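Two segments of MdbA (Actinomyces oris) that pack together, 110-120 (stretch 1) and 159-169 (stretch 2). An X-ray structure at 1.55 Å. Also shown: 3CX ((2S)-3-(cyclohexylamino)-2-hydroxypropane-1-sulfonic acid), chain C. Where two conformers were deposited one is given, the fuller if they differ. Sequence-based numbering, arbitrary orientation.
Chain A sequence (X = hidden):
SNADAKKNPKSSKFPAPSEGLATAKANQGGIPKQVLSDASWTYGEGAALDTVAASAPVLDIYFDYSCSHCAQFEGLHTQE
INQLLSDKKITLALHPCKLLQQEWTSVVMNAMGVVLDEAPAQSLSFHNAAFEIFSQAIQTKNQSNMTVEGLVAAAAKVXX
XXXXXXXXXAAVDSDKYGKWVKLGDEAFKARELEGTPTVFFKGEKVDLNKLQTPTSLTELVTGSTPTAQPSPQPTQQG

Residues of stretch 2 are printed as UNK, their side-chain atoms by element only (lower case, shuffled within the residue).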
# COMPACT_ATOMS: atom_id res chain seq x y z
N ASN A 110 6.09 -10.14 1.09
CA ASN A 110 7.50 -10.44 1.06
C ASN A 110 8.19 -9.84 -0.16
O ASN A 110 9.28 -9.30 -0.06
CB ASN A 110 7.71 -11.96 1.15
CG ASN A 110 7.72 -12.42 2.59
OD1 ASN A 110 8.63 -12.06 3.31
ND2 ASN A 110 6.72 -13.20 3.02
N ALA A 111 7.54 -9.89 -1.33
CA ALA A 111 8.12 -9.29 -2.52
C ALA A 111 8.12 -7.75 -2.39
O ALA A 111 9.11 -7.10 -2.72
CB ALA A 111 7.35 -9.68 -3.77
N MSE A 112 7.05 -7.19 -1.85
CA MSE A 112 6.98 -5.75 -1.62
C MSE A 112 8.05 -5.30 -0.66
O MSE A 112 8.62 -4.22 -0.81
CB MSE A 112 5.60 -5.33 -1.10
CG MSE A 112 5.50 -3.81 -0.81
SE MSE A 112 6.06 -2.62 -2.31
CE MSE A 112 4.32 -2.67 -3.20
N GLY A 113 8.36 -6.11 0.36
CA GLY A 113 9.42 -5.75 1.31
C GLY A 113 10.76 -5.61 0.60
O GLY A 113 11.53 -4.68 0.87
N VAL A 114 11.05 -6.54 -0.31
CA VAL A 114 12.30 -6.46 -1.08
C VAL A 114 12.30 -5.19 -1.93
O VAL A 114 13.29 -4.48 -2.00
CB VAL A 114 12.44 -7.70 -2.00
CG1 VAL A 114 13.63 -7.54 -2.94
CG2 VAL A 114 12.55 -9.02 -1.22
N VAL A 115 11.15 -4.89 -2.58
CA VAL A 115 11.08 -3.69 -3.39
C VAL A 115 11.29 -2.43 -2.53
O VAL A 115 12.03 -1.51 -2.92
CB VAL A 115 9.78 -3.65 -4.23
CG1 VAL A 115 9.70 -2.33 -4.95
CG2 VAL A 115 9.77 -4.78 -5.20
N LEU A 116 10.60 -2.35 -1.40
CA LEU A 116 10.79 -1.20 -0.52
C LEU A 116 12.22 -1.00 -0.10
O LEU A 116 12.72 0.12 -0.04
CB LEU A 116 9.91 -1.32 0.71
CG LEU A 116 8.41 -1.13 0.44
CD1 LEU A 116 7.56 -1.51 1.64
CD2 LEU A 116 8.06 0.31 0.02
N ASP A 117 12.88 -2.10 0.22
CA ASP A 117 14.23 -2.03 0.72
C ASP A 117 15.28 -1.83 -0.38
O ASP A 117 16.30 -1.21 -0.11
CB ASP A 117 14.58 -3.32 1.49
CG ASP A 117 14.09 -3.31 2.93
OD1 ASP A 117 13.68 -2.24 3.44
OD2 ASP A 117 14.19 -4.38 3.58
N GLU A 118 15.05 -2.34 -1.59
CA GLU A 118 16.08 -2.34 -2.62
C GLU A 118 15.75 -1.54 -3.89
O GLU A 118 16.66 -1.20 -4.66
CB GLU A 118 16.41 -3.77 -3.00
CG GLU A 118 16.88 -4.60 -1.81
CD GLU A 118 18.07 -5.46 -2.16
OE1 GLU A 118 18.22 -5.83 -3.34
OE2 GLU A 118 18.87 -5.74 -1.25
N ALA A 119 14.47 -1.28 -4.12
CA ALA A 119 14.04 -0.55 -5.32
C ALA A 119 12.85 0.37 -4.98
O ALA A 119 11.79 0.30 -5.61
CB ALA A 119 13.67 -1.51 -6.42
N PRO A 120 13.02 1.24 -3.98
CA PRO A 120 11.88 2.04 -3.52
C PRO A 120 11.29 2.95 -4.61
O PRO A 120 10.10 3.23 -4.58
CB PRO A 120 12.46 2.86 -2.35
CG PRO A 120 13.96 2.82 -2.60
CD PRO A 120 14.20 1.43 -3.14
N UNK A 159 9.66 -2.20 -14.23
CA UNK A 159 11.09 -1.96 -14.31
C UNK A 159 11.80 -1.88 -12.94
O UNK A 159 12.77 -1.13 -12.75
c UNK A 159 11.37 -0.74 -15.19
n UNK A 159 9.89 0.03 -16.89
c UNK A 159 10.76 -0.89 -16.56
o UNK A 159 11.04 -1.88 -17.31
N UNK A 160 11.39 -2.77 -12.03
CA UNK A 160 12.23 -3.10 -10.91
C UNK A 160 13.51 -3.75 -11.50
O UNK A 160 13.43 -4.55 -12.42
c UNK A 160 12.44 -4.69 -8.94
c UNK A 160 10.31 -3.43 -9.30
c UNK A 160 11.51 -4.08 -9.98
N UNK A 161 14.70 -3.39 -11.00
CA UNK A 161 15.90 -4.03 -11.49
C UNK A 161 15.89 -5.56 -11.33
O UNK A 161 15.39 -6.08 -10.32
c UNK A 161 15.02 -2.38 -9.97
c UNK A 161 17.01 -3.40 -10.65
c UNK A 161 16.47 -2.05 -10.26
N UNK A 162 16.43 -6.28 -12.32
CA UNK A 162 16.44 -7.73 -12.28
C UNK A 162 17.13 -8.26 -11.01
O UNK A 162 16.69 -9.25 -10.45
c UNK A 162 16.61 -8.94 -17.23
c UNK A 162 17.32 -8.81 -15.90
c UNK A 162 16.41 -8.21 -14.82
n UNK A 162 15.90 -7.67 -17.52
c UNK A 162 17.14 -8.32 -13.51
N UNK A 163 18.20 -7.59 -10.57
CA UNK A 163 18.92 -8.05 -9.38
C UNK A 163 18.05 -7.97 -8.13
O UNK A 163 18.24 -8.72 -7.18
c UNK A 163 21.51 -5.34 -8.31
c UNK A 163 20.23 -5.89 -8.97
c UNK A 163 20.24 -7.35 -9.17
o UNK A 163 22.52 -6.07 -8.15
o UNK A 163 21.47 -4.16 -7.96
N UNK A 164 17.07 -7.11 -8.16
CA UNK A 164 16.12 -6.99 -7.05
C UNK A 164 15.01 -8.04 -7.10
O UNK A 164 14.73 -8.72 -6.10
c UNK A 164 14.47 -5.40 -5.90
c UNK A 164 16.68 -4.57 -6.74
c UNK A 164 15.54 -5.55 -6.99
N UNK A 165 14.35 -8.16 -8.26
CA UNK A 165 13.27 -9.13 -8.37
C UNK A 165 13.79 -10.57 -8.20
O UNK A 165 13.05 -11.44 -7.76
o UNK A 165 13.30 -9.20 -10.75
c UNK A 165 12.48 -8.94 -9.64
N UNK A 166 15.08 -10.80 -8.51
CA UNK A 166 15.70 -12.11 -8.29
C UNK A 166 15.70 -12.55 -6.85
O UNK A 166 15.84 -13.73 -6.59
c UNK A 166 17.13 -12.14 -8.87
N UNK A 167 15.49 -11.59 -5.93
CA UNK A 167 15.50 -11.86 -4.48
C UNK A 167 14.12 -12.21 -3.95
O UNK A 167 13.97 -12.61 -2.78
c UNK A 167 17.51 -10.35 -4.08
c UNK A 167 18.04 -9.18 -3.31
c UNK A 167 19.51 -8.95 -3.71
c UNK A 167 16.05 -10.64 -3.74
n UNK A 167 20.19 -7.97 -2.83
N UNK A 168 13.09 -12.13 -4.79
CA UNK A 168 11.74 -12.37 -4.30
C UNK A 168 11.57 -13.80 -3.79
O UNK A 168 10.99 -14.01 -2.72
c UNK A 168 10.75 -8.32 -5.60
c UNK A 168 10.43 -10.72 -5.78
c UNK A 168 11.01 -9.62 -5.15
c UNK A 168 9.27 -9.19 -7.25
c UNK A 168 9.56 -10.49 -6.83
c UNK A 168 10.65 -12.14 -5.34
c UNK A 168 9.89 -8.11 -6.64
N UNK A 169 12.02 -14.80 -4.55
CA UNK A 169 11.77 -16.20 -4.19
C UNK A 169 12.34 -16.50 -2.81
O UNK A 169 11.66 -17.09 -1.98
n UNK A 169 10.86 -21.23 -5.12
c UNK A 169 12.22 -20.99 -5.67
c UNK A 169 12.14 -18.61 -4.91
c UNK A 169 12.39 -19.53 -6.09
c UNK A 169 12.35 -17.14 -5.25
OAA 3CX C . 10.44 13.94 0.14
OAB 3CX C . 8.12 13.30 0.98
OAC 3CX C . 7.77 10.16 0.98
OAD 3CX C . 9.95 12.90 2.38
CAE 3CX C . 9.01 3.87 -0.53
CAF 3CX C . 9.38 3.98 0.93
CAG 3CX C . 9.50 4.99 -1.44
CAH 3CX C . 9.14 5.40 1.43
CAI 3CX C . 9.29 6.41 -0.96
CAJ 3CX C . 9.72 8.91 0.61
CAK 3CX C . 9.81 11.39 0.42
NAL 3CX C . 8.97 7.77 1.17
CAM 3CX C . 9.17 10.21 1.16
CAN 3CX C . 8.76 6.49 0.44
SAO 3CX C . 9.51 12.92 1.00

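Position 159 carries four side-chain atoms, two carbons in a row with the second bearing one oxygen and one nitrogen. This is a carboxamide one methylene from the backbone, so the residue is N159. Its side chain is out of reach of stretch 1 and takes no part in the contact.

At position 160 there are three carbons, one attached to CA and carrying the other two. Branching at the beta carbon with no heteroatom gives valine. V160 points toward stretch 1, where its CG1 lies 4.2 Å from A119 CB and its CG2 lies 4.4 Å from V115 CG2.

Position 161 has three carbons that close a ring onto the backbone N, which only proline does. P161 occupies the N-cap position just before a helix, and its CD approaches A119 CB at 3.9 Å.

Position 162 shows four carbons in a row ending in nitrogen: K162. Extended through chi2 and chi3, it remains out of reach of stretch 1.

Position 163 has three carbons, the third bearing two oxygens, hence E163. Its CA-to-CB bond points sideways, and although the chain end comes nearer, it makes no contact with stretch 1.

Position 164 repeats the pattern of one carbon carrying two more, and is V164. It points toward stretch 1 with chi1 in the t well. Its CG1 is 3.7 Å from V114 CG1 and 4.0 Å from A119 CB, while its CG2 is 3.8 Å from E118 CB, so both methyls are engaged.

Position 165 has one carbon followed by one oxygen, which identifies S165. It points away, as does position 166, whose single carbon makes it A166.

Position 167 again has four carbons in a row ending in nitrogen, and is K167. The four chi angles fall in the m, t, t and t wells, and this extended chain carries NZ to E118. K167 NZ donates a hydrogen bond of 3.0 Å to E118 OE1, part of a salt bridge, and a weak one, also 3.0 Å, to E118 OE2. Nearer the backbone, K167 CB lies 4.0 Å from V114 CG1.

Position 168 has one carbon and then a six-carbon ring without oxygen: F168. A111 CB sits over one face, 3.7 Å from the centroid of the F168 ring and 7° off the normal, a CH-pi contact. V114 CB and V115 CG2 lie at the edge, with V114 CB 4.0 Å from F168 CD1 and V115 CG2 3.6 Å from F168 CZ.

Position 169 has four carbons in a row ending in nitrogen, so it is K169; it is out of reach of stretch 1.

The contact buries 480 Å², summed over both sides, and is mainly apolar. The helix of stretch 1 supplies A111, V114 and V115, with A119 just beyond its end. F168 packs among the first three, V164 fits against V114, E118 and A119, and V160 and P161 extend the packing at A119. The exposed E118–K167 pair adds the cross-stretch hydrogen bonds.

Stretch 2, residues 159-169: NVPKEVSAKFK
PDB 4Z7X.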